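Side-chain contacts in 14L protein (PDB 4EKX), which probably binds and sequesters host interleukin-18, acting as a secreted viral interleukin-18-binding protein of immunoglobulin-like fold: residues Ile80-Glu83 against Met84-Glu87; Asn42-Val45 against Asp46-Pro49. The protein carries 2 engineered substitutions. One frame throughout, in Å; residues are numbered along the deposited sequence.

In the fold
Both interactions are local surface contacts in the connections of a two-sheet, immunoglobulin-like domain. Interaction 2 takes in the short strand 43-44 and the turn that follows it, before strand 54-58, and interaction 1 is built on helix 82-86, which joins strand 72-78 of one sheet to strand 89-94 of the other. Their centres are about 15 Å apart and their nearest atoms about 8 Å, without touching. Y54 of strand 54-58 links them: M84 and E87 of interaction 1 pack on it, and so does L48 of interaction 2. They differ in surroundings, since 42-49 meets a chain of another protein, presumably the bound cytokine, whereas in interaction 1 all partners belong to the same chain.

Interaction 1: Ile80-Glu83 against Met84-Glu87; sequences ITDE and MRNE
Side chains of I80, T81 and D82 meet M84 and R85 in a helix-start contact, on the short helix 82-86 that carries the chain from strand 72-78 to strand 89-94. The R85 side chain, extended from CG to NE, runs back toward I80 and D82. CG2 of I80 sits over one face of its guanidinium, 3.7 Å above the plane, and touches CG of R85 at 3.6 Å; the two side chains run at about a right angle. D82 reaches the same group obliquely: its OD1 lies 3.1 Å from NH1 of R85, a salt bridge whose hydrogen bond is weak, with carboxylate and guanidinium planes turned 68° apart. The other terminal nitrogen, NH2, forms a salt bridge with E15, so a second acid shares the guanidinium charge.

The N-terminal end of the helix is closed by a capping box of T81 and M84. With chi1 at 63°, OG1 of T81 stands between its own backbone N and carbonyl carbon and accepts from M84 N at 3.3 Å, a weak but fairly straight bond. In return the side chain of M84, bent at chi3, brings its SD to T81 N, a weak bond of 3.6 Å. Proper helical bonding begins with R85 N to T81 O at 3.0 Å and N86 N to D82 O at the same 3.0 Å. One turn along, E83 and E87 lie side by side and point the same way, their OE1 atoms 3.9 Å apart, a proximity of like charges. M84, the buried member, and E87 pack on Y54 of strand 54-58, while N86 OD1 is hydrogen-bonded to S107 of helix 106-110.

Interaction 2: Asn42-Val45 against Asp46-Pro49; sequences NKTV and DQLP
T44 and Q47 are joined through a single amide oxygen. OE1 of Q47 accepts from T44 N at 2.9 Å, the donor standing above the amide plane, and from T44 OG1 at 3.0 Å, this one in the plane and on a lone pair. Two donors on one oxygen, with a water on NE2, restrain the rotation of the amide. With chi1 of T44 at 67°, OG1 lies beside the backbone N, so the hydroxyl and the N-H can meet the same oxygen, while the glutamine, extended beyond CG, reaches back across the threonine obliquely.

The backbone holds this pair in place: Q47 N bonds to T44 O at 3.0 Å and L48 N to V45 O at 3.1 Å, the successive i to i+3 bonds of a 3-10 turn. The water that accepts from NE2 of Q47 in turn donates to N42 O, at 2.7 Å. K43 crosses Q47 at about a right angle, its CD 4.1 Å from NE2 of Q47, and its NZ bonds to OD1 of N42 at 2.9 Å. CB of K43 also meets CD2 of L48 at 4.0 Å.

Beyond the two segments, D46 pairs through OD2 with a basic side chain of another protein's chain, and T44, D46 and Q47 each pack against an aromatic side chain of that other protein. The turn follows the weakly bonded strand 43-44, an outermost strand of its sheet within this chain, next to 34-39, and V45 and L48 rest on E56 and Y54 of strand 54-58.

Interaction 1: Ile80-Glu83 against Met84-Glu87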
# COMPACT_ATOMS: atom_id res chain seq x y z
N ILE D 80 -21.73 3.49 -6.16
CA ILE D 80 -21.95 4.21 -4.92
C ILE D 80 -23.24 5.03 -4.89
O ILE D 80 -23.49 5.85 -5.78
CB ILE D 80 -20.73 5.12 -4.60
CG1 ILE D 80 -19.49 4.25 -4.35
CG2 ILE D 80 -21.01 6.01 -3.40
CD1 ILE D 80 -18.19 5.05 -4.23
N THR D 81 -24.04 4.80 -3.86
CA THR D 81 -25.28 5.52 -3.67
C THR D 81 -25.12 6.53 -2.54
O THR D 81 -24.11 6.54 -1.84
CB THR D 81 -26.41 4.55 -3.30
OG1 THR D 81 -26.10 3.91 -2.07
CG2 THR D 81 -26.56 3.49 -4.39
N ASP D 82 -26.14 7.38 -2.36
CA ASP D 82 -26.13 8.33 -1.25
C ASP D 82 -26.16 7.60 0.09
O ASP D 82 -25.54 8.05 1.05
CB ASP D 82 -27.30 9.31 -1.34
CG ASP D 82 -27.02 10.45 -2.30
OD1 ASP D 82 -25.84 10.75 -2.54
OD2 ASP D 82 -28.00 11.04 -2.80
N GLU D 83 -26.91 6.50 0.15
CA GLU D 83 -26.93 5.71 1.38
C GLU D 83 -25.52 5.28 1.78
O GLU D 83 -25.16 5.33 2.95
CB GLU D 83 -27.85 4.49 1.26
CG GLU D 83 -27.84 3.62 2.52
CD GLU D 83 -28.70 2.37 2.39
OE1 GLU D 83 -28.77 1.60 3.37
OE2 GLU D 83 -29.30 2.16 1.32
N MET D 84 -24.73 4.84 0.80
CA MET D 84 -23.35 4.42 1.04
C MET D 84 -22.47 5.61 1.42
O MET D 84 -21.58 5.48 2.28
CB MET D 84 -22.78 3.72 -0.19
CG MET D 84 -23.49 2.41 -0.52
SD MET D 84 -23.07 1.76 -2.16
CE MET D 84 -21.35 1.35 -1.92
N ARG D 85 -22.70 6.75 0.77
CA ARG D 85 -21.93 7.97 1.06
C ARG D 85 -22.15 8.44 2.49
O ARG D 85 -21.24 9.00 3.10
CB ARG D 85 -22.29 9.09 0.08
CG ARG D 85 -21.78 8.87 -1.34
CD ARG D 85 -22.15 10.02 -2.27
NE ARG D 85 -21.80 9.70 -3.65
CZ ARG D 85 -22.65 9.20 -4.55
NH1 ARG D 85 -23.92 9.00 -4.22
NH2 ARG D 85 -22.23 8.92 -5.77
N ASN D 86 -23.34 8.19 3.02
CA ASN D 86 -23.72 8.67 4.35
C ASN D 86 -23.62 7.60 5.44
O ASN D 86 -23.86 7.88 6.62
CB ASN D 86 -25.13 9.26 4.32
CG ASN D 86 -25.22 10.50 3.46
OD1 ASN D 86 -24.23 11.23 3.29
ND2 ASN D 86 -26.40 10.76 2.91
N GLU D 87 -23.26 6.38 5.05
CA GLU D 87 -23.20 5.24 5.96
C GLU D 87 -22.02 5.38 6.92
O GLU D 87 -20.92 5.75 6.50
CB GLU D 87 -23.07 3.95 5.16
CG GLU D 87 -23.20 2.67 5.96
CD GLU D 87 -24.63 2.35 6.32
OE1 GLU D 87 -25.44 2.11 5.39
OE2 GLU D 87 -24.96 2.36 7.52

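Interaction 2: Asn42-Val45 against Asp46-Pro49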
# COMPACT_ATOMS: atom_id res chain seq x y z
N ASN D 42 -24.23 -3.23 12.67
CA ASN D 42 -23.87 -4.61 13.01
C ASN D 42 -23.72 -5.61 11.86
O ASN D 42 -23.76 -6.82 12.08
CB ASN D 42 -24.86 -5.16 14.04
CG ASN D 42 -26.29 -5.16 13.54
OD1 ASN D 42 -26.55 -4.98 12.34
ND2 ASN D 42 -27.24 -5.37 14.45
N LYS D 43 -23.57 -5.11 10.63
CA LYS D 43 -23.37 -6.01 9.50
C LYS D 43 -21.91 -6.09 9.06
O LYS D 43 -21.33 -5.10 8.63
CB LYS D 43 -24.26 -5.56 8.34
CG LYS D 43 -25.75 -5.52 8.68
CD LYS D 43 -26.28 -6.92 8.91
CE LYS D 43 -27.80 -6.92 9.10
NZ LYS D 43 -28.25 -5.94 10.13
N THR D 44 -21.31 -7.28 9.17
CA THR D 44 -20.07 -7.53 8.46
C THR D 44 -20.43 -7.59 6.98
O THR D 44 -21.60 -7.80 6.63
CB THR D 44 -19.40 -8.85 8.85
OG1 THR D 44 -20.22 -9.95 8.42
CG2 THR D 44 -19.17 -8.91 10.36
N VAL D 45 -19.43 -7.44 6.12
CA VAL D 45 -19.64 -7.45 4.68
C VAL D 45 -20.23 -8.79 4.23
O VAL D 45 -21.05 -8.84 3.31
CB VAL D 45 -18.32 -7.13 3.93
CG1 VAL D 45 -18.51 -7.19 2.41
CG2 VAL D 45 -17.83 -5.74 4.33
N ASP D 46 -19.84 -9.86 4.91
CA ASP D 46 -20.34 -11.21 4.63
C ASP D 46 -21.86 -11.28 4.73
O ASP D 46 -22.50 -12.12 4.09
CB ASP D 46 -19.73 -12.21 5.62
CG ASP D 46 -18.21 -12.12 5.68
OD1 ASP D 46 -17.54 -13.11 5.33
OD2 ASP D 46 -17.69 -11.05 6.06
N GLN D 47 -22.44 -10.42 5.55
CA GLN D 47 -23.88 -10.47 5.82
C GLN D 47 -24.74 -9.68 4.83
O GLN D 47 -25.97 -9.83 4.80
CB GLN D 47 -24.16 -10.01 7.24
CG GLN D 47 -23.58 -10.92 8.30
CD GLN D 47 -23.62 -10.28 9.66
OE1 GLN D 47 -22.65 -9.65 10.09
NE2 GLN D 47 -24.76 -10.40 10.34
N LEU D 48 -24.10 -8.83 4.04
CA LEU D 48 -24.83 -7.98 3.09
C LEU D 48 -25.43 -8.77 1.92
O LEU D 48 -24.88 -9.79 1.50
CB LEU D 48 -23.92 -6.88 2.55
CG LEU D 48 -23.30 -6.00 3.64
CD1 LEU D 48 -22.32 -5.02 3.03
CD2 LEU D 48 -24.42 -5.27 4.37
N PRO D 49 -26.56 -8.29 1.39
CA PRO D 49 -27.13 -8.96 0.22
C PRO D 49 -26.16 -8.84 -0.96
O PRO D 49 -25.29 -7.97 -0.96
CB PRO D 49 -28.43 -8.19 -0.03
CG PRO D 49 -28.21 -6.85 0.57
CD PRO D 49 -27.24 -7.03 1.72
O HOH W 1 -25.82 -8.51 12.64